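Local structure of CRISPR protein (Archaeoglobus fulgidus, 4MJK) at residues Y4-E9 and V157-V162; I69-L74 and P126-F131; G172-D177 and V244-D249. The protein probably serves as a Cas5-family subunit of a type I-A Cascade complex, the CRISPR RNA-guided surveillance assembly of this archaeon. All blocks are in the same frame, centred on the assembly; numbering follows the deposited sequence.

Contacts 1 and 2 hold the same six-stranded antiparallel sheet: strand 2-10 of contact 1 lies beside strand 127-134 of contact 2, and the D7-R129 salt bridge joins them. Contact 2 is the buried one, built on tryptophans, with its charges gathered on the other face. Contact 1 is partly buried: valines pack on its inner face, and a beta bulge puts the exposed V160 and D161 opposite D7. Contact 3, its centre about 18 Å from the centre of the chain, belongs to a separate three-stranded sheet; it relies mainly on backbone hydrogen bonds and a few aliphatic groups. A salt bridge from K72 to D177 ties contact 2 to contact 3.

Contact 1 of 3, residues Y4-E9 and V157-V162; sequences YLVDVE and VAVVDV
V6 to E9 run antiparallel to A158 to V162, the axes of the two short strands approaching to 4.6 Å, and the pairing slips by one residue between D7 and V8. At the slip V160 and D161 both face D7, a classic beta bulge: D7 N donates to D161 O at 2.8 Å, while D7 O receives the N-H of V160 at 2.9 Å. The next hydrogen-bonded pair, E9 with A158, is bonded in both directions.

One face of the strands is aliphatic. V8 holds CG1 anti to its backbone N (chi1 -179°), and this methyl presses on V157 CB at 3.5 Å, a tight contact. V6 CG1 meets V159 CG1 at 3.8 Å, the two side chains crossing obliquely, and V162 lies more loosely beside V6. L144 of helix 141-144 covers V6 and V162 on this side. Strands 2-10 and 157-170 are the first and fourth of a ferredoxin-like core, the fold of the RAMP proteins to which the Cas5 family belongs, where these two strands are neighbours.

On the other side the bulge brings V160 up against the acidic residues of strand 2-10. Its CG2 lies 3.8 Å from D7 CB, whereas CG1 reaches the E9 chain, 4.0 Å from E9 CB, with the two side chains crossing at about a right angle. D7 OD2 and D161 OD2 stand 4.9 Å apart; the repulsion between them is probably eased by R129 of strand 127-134, which forms a salt bridge with D7 OD1.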
loop_
_atom_site.group_PDB
_atom_site.type_symbol
_atom_site.label_atom_id
_atom_site.label_comp_id
_atom_site.label_asym_id
_atom_site.label_seq_id
_atom_site.Cartn_x
_atom_site.Cartn_y
_atom_site.Cartn_z
ATOM N N TYR A 4 -20.243 0.237 -19.609
ATOM C CA TYR A 4 -20.083 -0.537 -18.388
ATOM C C TYR A 4 -19.563 0.386 -17.307
ATOM O O TYR A 4 -18.597 1.117 -17.534
ATOM C CB TYR A 4 -19.066 -1.654 -18.599
ATOM C CG TYR A 4 -19.395 -2.589 -19.735
ATOM C CD1 TYR A 4 -19.069 -2.267 -21.042
ATOM C CD2 TYR A 4 -20.038 -3.795 -19.496
ATOM C CE1 TYR A 4 -19.373 -3.123 -22.086
ATOM C CE2 TYR A 4 -20.343 -4.657 -20.526
ATOM C CZ TYR A 4 -20.011 -4.320 -21.818
ATOM O OH TYR A 4 -20.317 -5.187 -22.847
ATOM N N LEU A 5 -20.213 0.354 -16.150
ATOM C CA LEU A 5 -19.723 1.000 -14.942
ATOM C C LEU A 5 -19.187 -0.074 -14.001
ATOM O O LEU A 5 -19.918 -0.990 -13.598
ATOM C CB LEU A 5 -20.855 1.735 -14.250
ATOM C CG LEU A 5 -21.487 2.844 -15.082
ATOM C CD1 LEU A 5 -22.786 3.249 -14.427
ATOM C CD2 LEU A 5 -20.533 4.030 -15.197
ATOM N N VAL A 6 -17.906 0.020 -13.676
ATOM C CA VAL A 6 -17.255 -1.008 -12.871
ATOM C C VAL A 6 -16.636 -0.371 -11.626
ATOM O O VAL A 6 -15.739 0.483 -11.732
ATOM C CB VAL A 6 -16.160 -1.704 -13.675
ATOM C CG1 VAL A 6 -15.608 -2.911 -12.901
ATOM C CG2 VAL A 6 -16.692 -2.131 -15.067
ATOM N N ASP A 7 -17.123 -0.774 -10.459
ATOM C CA ASP A 7 -16.593 -0.296 -9.185
ATOM C C ASP A 7 -15.539 -1.276 -8.665
ATOM O O ASP A 7 -15.799 -2.477 -8.491
ATOM C CB ASP A 7 -17.709 -0.138 -8.144
ATOM C CG ASP A 7 -18.587 1.090 -8.392
ATOM O OD1 ASP A 7 -18.356 1.814 -9.388
ATOM O OD2 ASP A 7 -19.518 1.324 -7.592
ATOM N N VAL A 8 -14.349 -0.759 -8.400
ATOM C CA VAL A 8 -13.231 -1.613 -8.043
ATOM C C VAL A 8 -12.660 -1.185 -6.694
ATOM O O VAL A 8 -12.331 -0.020 -6.485
ATOM C CB VAL A 8 -12.122 -1.562 -9.111
ATOM C CG1 VAL A 8 -10.972 -2.491 -8.720
ATOM C CG2 VAL A 8 -12.669 -1.966 -10.471
ATOM N N GLU A 9 -12.583 -2.136 -5.773
ATOM C CA GLU A 9 -12.001 -1.907 -4.465
ATOM C C GLU A 9 -10.553 -2.397 -4.461
ATOM O O GLU A 9 -10.280 -3.516 -4.877
ATOM C CB GLU A 9 -12.835 -2.669 -3.433
ATOM C CG GLU A 9 -12.335 -2.627 -2.018
ATOM C CD GLU A 9 -13.229 -3.460 -1.100
ATOM O OE1 GLU A 9 -12.746 -4.483 -0.573
ATOM O OE2 GLU A 9 -14.416 -3.097 -0.939
ATOM N N VAL A 157 -7.129 -6.434 -6.393
ATOM C CA VAL A 157 -8.412 -5.754 -6.247
ATOM C C VAL A 157 -9.563 -6.754 -6.163
ATOM O O VAL A 157 -9.387 -7.950 -6.426
ATOM C CB VAL A 157 -8.702 -4.793 -7.429
ATOM C CG1 VAL A 157 -7.559 -3.811 -7.628
ATOM C CG2 VAL A 157 -8.958 -5.580 -8.715
ATOM N N ALA A 158 -10.734 -6.239 -5.789
ATOM C CA ALA A 158 -12.008 -6.944 -5.942
ATOM C C ALA A 158 -13.026 -6.032 -6.637
ATOM O O ALA A 158 -13.259 -4.901 -6.213
ATOM C CB ALA A 158 -12.556 -7.395 -4.578
ATOM N N VAL A 159 -13.644 -6.530 -7.696
ATOM C CA VAL A 159 -14.745 -5.808 -8.316
ATOM C C VAL A 159 -15.977 -5.944 -7.425
ATOM O O VAL A 159 -16.380 -7.066 -7.093
ATOM C CB VAL A 159 -15.060 -6.358 -9.722
ATOM C CG1 VAL A 159 -16.260 -5.624 -10.322
ATOM C CG2 VAL A 159 -13.823 -6.236 -10.640
ATOM N N VAL A 160 -16.578 -4.820 -7.043
ATOM C CA VAL A 160 -17.710 -4.851 -6.119
ATOM C C VAL A 160 -19.037 -4.471 -6.764
ATOM O O VAL A 160 -20.079 -4.617 -6.151
ATOM C CB VAL A 160 -17.481 -3.990 -4.840
ATOM C CG1 VAL A 160 -16.295 -4.538 -4.018
ATOM C CG2 VAL A 160 -17.297 -2.508 -5.188
ATOM N N ASP A 161 -19.002 -3.974 -7.994
ATOM C CA ASP A 161 -20.242 -3.786 -8.750
ATOM C C ASP A 161 -19.911 -3.599 -10.212
ATOM O O ASP A 161 -18.872 -3.011 -10.557
ATOM C CB ASP A 161 -21.058 -2.597 -8.230
ATOM C CG ASP A 161 -22.560 -2.719 -8.533
ATOM O OD1 ASP A 161 -23.014 -3.743 -9.095
ATOM O OD2 ASP A 161 -23.302 -1.786 -8.172
ATOM N N VAL A 162 -20.780 -4.146 -11.058
ATOM C CA VAL A 162 -20.705 -3.976 -12.491
ATOM C C VAL A 162 -22.113 -3.672 -12.970
ATOM O O VAL A 162 -23.073 -4.327 -12.555
ATOM C CB VAL A 162 -20.233 -5.254 -13.214
ATOM C CG1 VAL A 162 -20.137 -5.004 -14.721
ATOM C CG2 VAL A 162 -18.888 -5.765 -12.652
#

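Contact 2 of 3, residues I69-L74 and P126-F131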
loop_
_atom_site.group_PDB
_atom_site.type_symbol
_atom_site.label_atom_id
_atom_site.label_comp_id
_atom_site.label_asym_id
_atom_site.label_seq_id
_atom_site.Cartn_x
_atom_site.Cartn_y
_atom_site.Cartn_z
ATOM N N ILE A 69 -13.018 5.667 -22.178
ATOM C CA ILE A 69 -12.662 5.096 -20.890
ATOM C C ILE A 69 -12.275 6.213 -19.952
ATOM O O ILE A 69 -11.335 6.958 -20.223
ATOM C CB ILE A 69 -11.526 4.058 -20.988
ATOM C CG1 ILE A 69 -11.143 3.566 -19.581
ATOM C CG2 ILE A 69 -10.320 4.635 -21.708
ATOM C CD1 ILE A 69 -10.203 2.347 -19.591
ATOM N N GLY A 70 -13.038 6.350 -18.874
ATOM C CA GLY A 70 -12.801 7.367 -17.858
ATOM C C GLY A 70 -12.972 6.742 -16.486
ATOM O O GLY A 70 -13.518 5.642 -16.365
ATOM N N TRP A 71 -12.517 7.433 -15.447
ATOM C CA TRP A 71 -12.573 6.885 -14.106
ATOM C C TRP A 71 -12.553 8.017 -13.104
ATOM O O TRP A 71 -12.172 9.143 -13.433
ATOM C CB TRP A 71 -11.383 5.946 -13.849
ATOM C CG TRP A 71 -10.050 6.618 -14.068
ATOM C CD1 TRP A 71 -9.261 7.217 -13.122
ATOM C CD2 TRP A 71 -9.378 6.796 -15.322
ATOM N NE1 TRP A 71 -8.133 7.745 -13.714
ATOM C CE2 TRP A 71 -8.190 7.501 -15.066
ATOM C CE3 TRP A 71 -9.673 6.420 -16.639
ATOM C CZ2 TRP A 71 -7.282 7.823 -16.067
ATOM C CZ3 TRP A 71 -8.767 6.745 -17.640
ATOM C CH2 TRP A 71 -7.591 7.445 -17.347
ATOM N N LYS A 72 -12.990 7.708 -11.885
ATOM C CA LYS A 72 -12.964 8.657 -10.786
ATOM C C LYS A 72 -12.895 7.915 -9.460
ATOM O O LYS A 72 -13.394 6.791 -9.337
ATOM C CB LYS A 72 -14.198 9.566 -10.813
ATOM C CG LYS A 72 -15.491 8.834 -10.550
ATOM C CD LYS A 72 -16.700 9.723 -10.786
ATOM C CE LYS A 72 -17.990 8.931 -10.586
ATOM N NZ LYS A 72 -19.242 9.752 -10.824
ATOM N N ALA A 73 -12.270 8.547 -8.474
ATOM C CA ALA A 73 -12.180 7.986 -7.134
ATOM C C ALA A 73 -13.548 8.150 -6.502
ATOM O O ALA A 73 -14.219 9.129 -6.774
ATOM C CB ALA A 73 -11.116 8.725 -6.312
ATOM N N LEU A 74 -13.965 7.178 -5.693
ATOM C CA LEU A 74 -15.214 7.271 -4.954
ATOM C C LEU A 74 -14.957 7.694 -3.517
ATOM O O LEU A 74 -15.789 8.352 -2.901
ATOM C CB LEU A 74 -15.960 5.922 -4.983
ATOM C CG LEU A 74 -16.289 5.441 -6.409
ATOM C CD1 LEU A 74 -16.903 4.037 -6.433
ATOM C CD2 LEU A 74 -17.199 6.438 -7.095
ATOM N N PRO A 126 -10.104 1.574 -0.371
ATOM C CA PRO A 126 -10.191 2.597 -1.426
ATOM C C PRO A 126 -10.831 2.044 -2.705
ATOM O O PRO A 126 -10.504 0.931 -3.125
ATOM C CB PRO A 126 -8.730 2.965 -1.676
ATOM C CG PRO A 126 -7.947 1.799 -1.168
ATOM C CD PRO A 126 -8.717 1.217 -0.039
ATOM N N LYS A 127 -11.720 2.824 -3.311
ATOM C CA LYS A 127 -12.464 2.391 -4.480
ATOM C C LYS A 127 -12.371 3.392 -5.628
ATOM O O LYS A 127 -12.376 4.599 -5.406
ATOM C CB LYS A 127 -13.943 2.197 -4.122
ATOM C CG LYS A 127 -14.210 0.969 -3.259
ATOM C CD LYS A 127 -15.714 0.741 -3.096
ATOM C CE LYS A 127 -16.366 1.914 -2.377
ATOM N NZ LYS A 127 -17.860 1.927 -2.540
ATOM N N ILE A 128 -12.296 2.868 -6.847
ATOM C CA ILE A 128 -12.322 3.680 -8.063
ATOM C C ILE A 128 -13.404 3.140 -8.994
ATOM O O ILE A 128 -13.580 1.926 -9.085
ATOM C CB ILE A 128 -10.946 3.624 -8.805
ATOM C CG1 ILE A 128 -9.846 4.233 -7.925
ATOM C CG2 ILE A 128 -11.043 4.359 -10.161
ATOM C CD1 ILE A 128 -8.452 4.126 -8.518
ATOM N N ARG A 129 -14.148 4.030 -9.652
ATOM C CA ARG A 129 -15.150 3.615 -10.628
ATOM C C ARG A 129 -14.673 3.903 -12.053
ATOM O O ARG A 129 -14.250 5.032 -12.356
ATOM C CB ARG A 129 -16.491 4.322 -10.375
ATOM C CG ARG A 129 -17.580 3.958 -11.415
ATOM C CD ARG A 129 -18.964 4.563 -11.071
ATOM N NE ARG A 129 -19.423 4.112 -9.759
ATOM C CZ ARG A 129 -20.236 4.807 -8.970
ATOM N NH1 ARG A 129 -20.688 5.988 -9.362
ATOM N NH2 ARG A 129 -20.599 4.327 -7.787
ATOM N N TRP A 130 -14.743 2.894 -12.917
ATOM C CA TRP A 130 -14.463 3.069 -14.341
ATOM C C TRP A 130 -15.762 3.098 -15.137
ATOM O O TRP A 130 -16.728 2.400 -14.805
ATOM C CB TRP A 130 -13.578 1.947 -14.886
ATOM C CG TRP A 130 -12.101 2.208 -14.772
ATOM C CD1 TRP A 130 -11.284 2.776 -15.712
ATOM C CD2 TRP A 130 -11.264 1.885 -13.655
ATOM N NE1 TRP A 130 -9.984 2.832 -15.244
ATOM C CE2 TRP A 130 -9.949 2.294 -13.982
ATOM C CE3 TRP A 130 -11.502 1.298 -12.411
ATOM C CZ2 TRP A 130 -8.872 2.138 -13.100
ATOM C CZ3 TRP A 130 -10.420 1.121 -11.537
ATOM C CH2 TRP A 130 -9.127 1.550 -11.884
ATOM N N PHE A 131 -15.776 3.916 -16.185
ATOM C CA PHE A 131 -16.909 4.014 -17.090
ATOM C C PHE A 131 -16.301 3.816 -18.469
ATOM O O PHE A 131 -15.544 4.672 -18.958
ATOM C CB PHE A 131 -17.575 5.396 -16.935
ATOM C CG PHE A 131 -18.846 5.589 -17.742
ATOM C CD1 PHE A 131 -19.384 4.566 -18.501
ATOM C CD2 PHE A 131 -19.502 6.817 -17.721
ATOM C CE1 PHE A 131 -20.559 4.763 -19.238
ATOM C CE2 PHE A 131 -20.689 7.015 -18.450
ATOM C CZ PHE A 131 -21.207 5.983 -19.207
#
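W71 sets its CB over the face of the W130 indole, 3.7 Å from the centroid of the five-membered ring and only 11° off its normal, a CH-pi contact on the tightly packed face, which also carries I128 and A73. CG of W71 lies between the backbone N and the carbonyl carbon (chi1 57°). The five-membered rings of the two indoles meet obliquely, their planes at 36°. I69 CG1 reaches the edge of the W130 ring, 4.0 Å from CD1, and I128 CG2 lies 4.0 Å from W71 CB. F36 stacks on W130, while Y30 meets W71 edge-to-face. An alanine in place of W130 would probably open a gap beside W71 CB and I69, and leave F36 without its stacking partner.

The face of K72, R129 and F131 is more mixed, and it is looser toward L74 and R129, both partly exposed. K72 and R129 lie side by side, K72 NZ 4.3 Å from R129 NH1; this like-charge approach is probably offset by salt bridges of R129 to D7 and of K72 to D177 and E258. L74 crosses R129 at about a right angle, its CD2 3.9 Å above the centre of the guanidinium.

Backbone bonds join G70 with F131 and K72 with R129 in both directions, and L74 N adds a nearly straight bond of 3.0 Å to K127 O. This is the pairing of the second and third strands of a ferredoxin-like fold, at one margin of the sheet.

Contact 3 of 3, residues G172-D177 and V244-D249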
loop_
_atom_site.group_PDB
_atom_site.type_symbol
_atom_site.label_atom_id
_atom_site.label_comp_id
_atom_site.label_asym_id
_atom_site.label_seq_id
_atom_site.Cartn_x
_atom_site.Cartn_y
_atom_site.Cartn_z
ATOM N N GLY A 172 -21.038 19.330 -27.486
ATOM C CA GLY A 172 -21.283 20.633 -26.893
ATOM C C GLY A 172 -20.846 20.691 -25.436
ATOM O O GLY A 172 -19.899 20.004 -25.034
ATOM N N LEU A 173 -21.532 21.505 -24.643
ATOM C CA LEU A 173 -21.142 21.719 -23.262
ATOM C C LEU A 173 -21.771 20.680 -22.325
ATOM O O LEU A 173 -22.978 20.465 -22.331
ATOM C CB LEU A 173 -21.508 23.134 -22.821
ATOM C CG LEU A 173 -20.992 23.541 -21.440
ATOM C CD1 LEU A 173 -19.467 23.739 -21.456
ATOM C CD2 LEU A 173 -21.689 24.796 -20.993
ATOM N N ILE A 174 -20.937 20.020 -21.530
ATOM C CA ILE A 174 -21.398 18.979 -20.621
ATOM C C ILE A 174 -20.685 19.143 -19.295
ATOM O O ILE A 174 -19.664 19.817 -19.218
ATOM C CB ILE A 174 -21.130 17.540 -21.178
ATOM C CG1 ILE A 174 -19.657 17.342 -21.532
ATOM C CG2 ILE A 174 -21.977 17.252 -22.404
ATOM C CD1 ILE A 174 -18.827 16.731 -20.421
ATOM N N SER A 175 -21.222 18.544 -18.242
ATOM C CA SER A 175 -20.471 18.465 -16.992
ATOM C C SER A 175 -20.033 17.011 -16.777
ATOM O O SER A 175 -20.745 16.083 -17.154
ATOM C CB SER A 175 -21.304 18.959 -15.816
ATOM O OG SER A 175 -22.462 18.159 -15.686
ATOM N N THR A 176 -18.853 16.816 -16.202
ATOM C CA THR A 176 -18.333 15.461 -15.978
ATOM C C THR A 176 -17.538 15.426 -14.692
ATOM O O THR A 176 -16.924 16.420 -14.310
ATOM C CB THR A 176 -17.464 14.924 -17.166
ATOM O OG1 THR A 176 -17.104 13.551 -16.929
ATOM C CG2 THR A 176 -16.186 15.742 -17.350
ATOM N N ASP A 177 -17.595 14.298 -14.000
ATOM C CA ASP A 177 -16.727 14.072 -12.858
ATOM C C ASP A 177 -15.815 12.869 -13.117
ATOM O O ASP A 177 -15.184 12.356 -12.199
ATOM C CB ASP A 177 -17.519 13.947 -11.540
ATOM C CG ASP A 177 -18.580 12.877 -11.580
ATOM O OD1 ASP A 177 -18.551 12.019 -12.467
ATOM O OD2 ASP A 177 -19.452 12.872 -10.691
ATOM N N VAL A 244 -17.103 20.945 -19.535
ATOM C CA VAL A 244 -16.220 20.673 -20.659
ATOM C C VAL A 244 -16.977 20.842 -21.961
ATOM O O VAL A 244 -18.121 20.384 -22.086
ATOM C CB VAL A 244 -15.646 19.244 -20.583
ATOM C CG1 VAL A 244 -14.705 18.998 -21.734
ATOM C CG2 VAL A 244 -14.909 19.040 -19.255
ATOM N N GLU A 245 -16.346 21.512 -22.919
ATOM C CA GLU A 245 -16.912 21.652 -24.252
ATOM C C GLU A 245 -16.320 20.567 -25.144
ATOM O O GLU A 245 -15.099 20.409 -25.219
ATOM C CB GLU A 245 -16.581 23.031 -24.825
ATOM C CG GLU A 245 -17.658 23.632 -25.692
ATOM C CD GLU A 245 -17.529 25.161 -25.762
ATOM O OE1 GLU A 245 -16.433 25.642 -26.144
ATOM O OE2 GLU A 245 -18.499 25.873 -25.404
ATOM N N VAL A 246 -17.182 19.826 -25.828
ATOM C CA VAL A 246 -16.722 18.662 -26.585
ATOM C C VAL A 246 -17.178 18.715 -28.044
ATOM O O VAL A 246 -18.371 18.835 -28.325
ATOM C CB VAL A 246 -17.219 17.352 -25.919
ATOM C CG1 VAL A 246 -16.699 16.136 -26.660
ATOM C CG2 VAL A 246 -16.770 17.312 -24.451
ATOM N N GLY A 247 -16.224 18.631 -28.964
ATOM C CA GLY A 247 -16.534 18.610 -30.386
ATOM C C GLY A 247 -15.396 17.969 -31.162
ATOM O O GLY A 247 -14.530 17.340 -30.575
ATOM N N GLY A 248 -15.387 18.134 -32.480
ATOM C CA GLY A 248 -14.339 17.554 -33.302
ATOM C C GLY A 248 -14.437 16.047 -33.323
ATOM O O GLY A 248 -15.512 15.512 -33.545
ATOM N N ASP A 249 -13.321 15.362 -33.088
ATOM C CA ASP A 249 -13.311 13.889 -33.044
ATOM C C ASP A 249 -13.886 13.282 -31.745
ATOM O O ASP A 249 -13.874 12.059 -31.569
ATOM C CB ASP A 249 -11.884 13.354 -33.242
ATOM C CG ASP A 249 -11.220 13.903 -34.498
ATOM O OD1 ASP A 249 -11.900 13.984 -35.547
ATOM O OD2 ASP A 249 -10.020 14.263 -34.436
#
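Backbone hydrogen bonds carry most of this contact, G172 pairing with V246 and I174 with V244 in antiparallel fashion. G172 N donates to V246 O at 2.8 Å; in the return bond V246 N approaches G172 O from above the carbonyl plane. The bond from V244 N to I174 O, also 2.8 Å, is nearly straight at 173°. Between these bonded pairs L173 faces E245, and weaker CA-H...O contacts run from L173 to V244 O and from E245 to G172 O. At the positive phi of G172 (88°) a CB would collide with the preceding carbonyl oxygen.

The side-chain contacts are few. I174 has CG1 between its backbone N and carbonyl carbon (chi1 55°), 4.1 Å from V246 CG2. Its CD1 lies 4.1 Å from V244 CB, the two side chains side by side. T176 CG2 touches V244 CG2 at 4.0 Å. Two carbons approach V244 O instead: I174 CG1 at 3.5 Å and, on the opposite face, L173 CD1 at 3.7 Å.

Of the polar side chains, T176 OG1 is hydrogen-bonded to V259 O and Y178 N, beyond the pair itself.

Strand 174-176 lies at one margin of a three-stranded antiparallel sheet, with 241-246 in the middle and 186-193 beyond; I261 of strand 258-263 packs against I174, V244 and V246, while R189 of strand 186-193 touches L173 and E245.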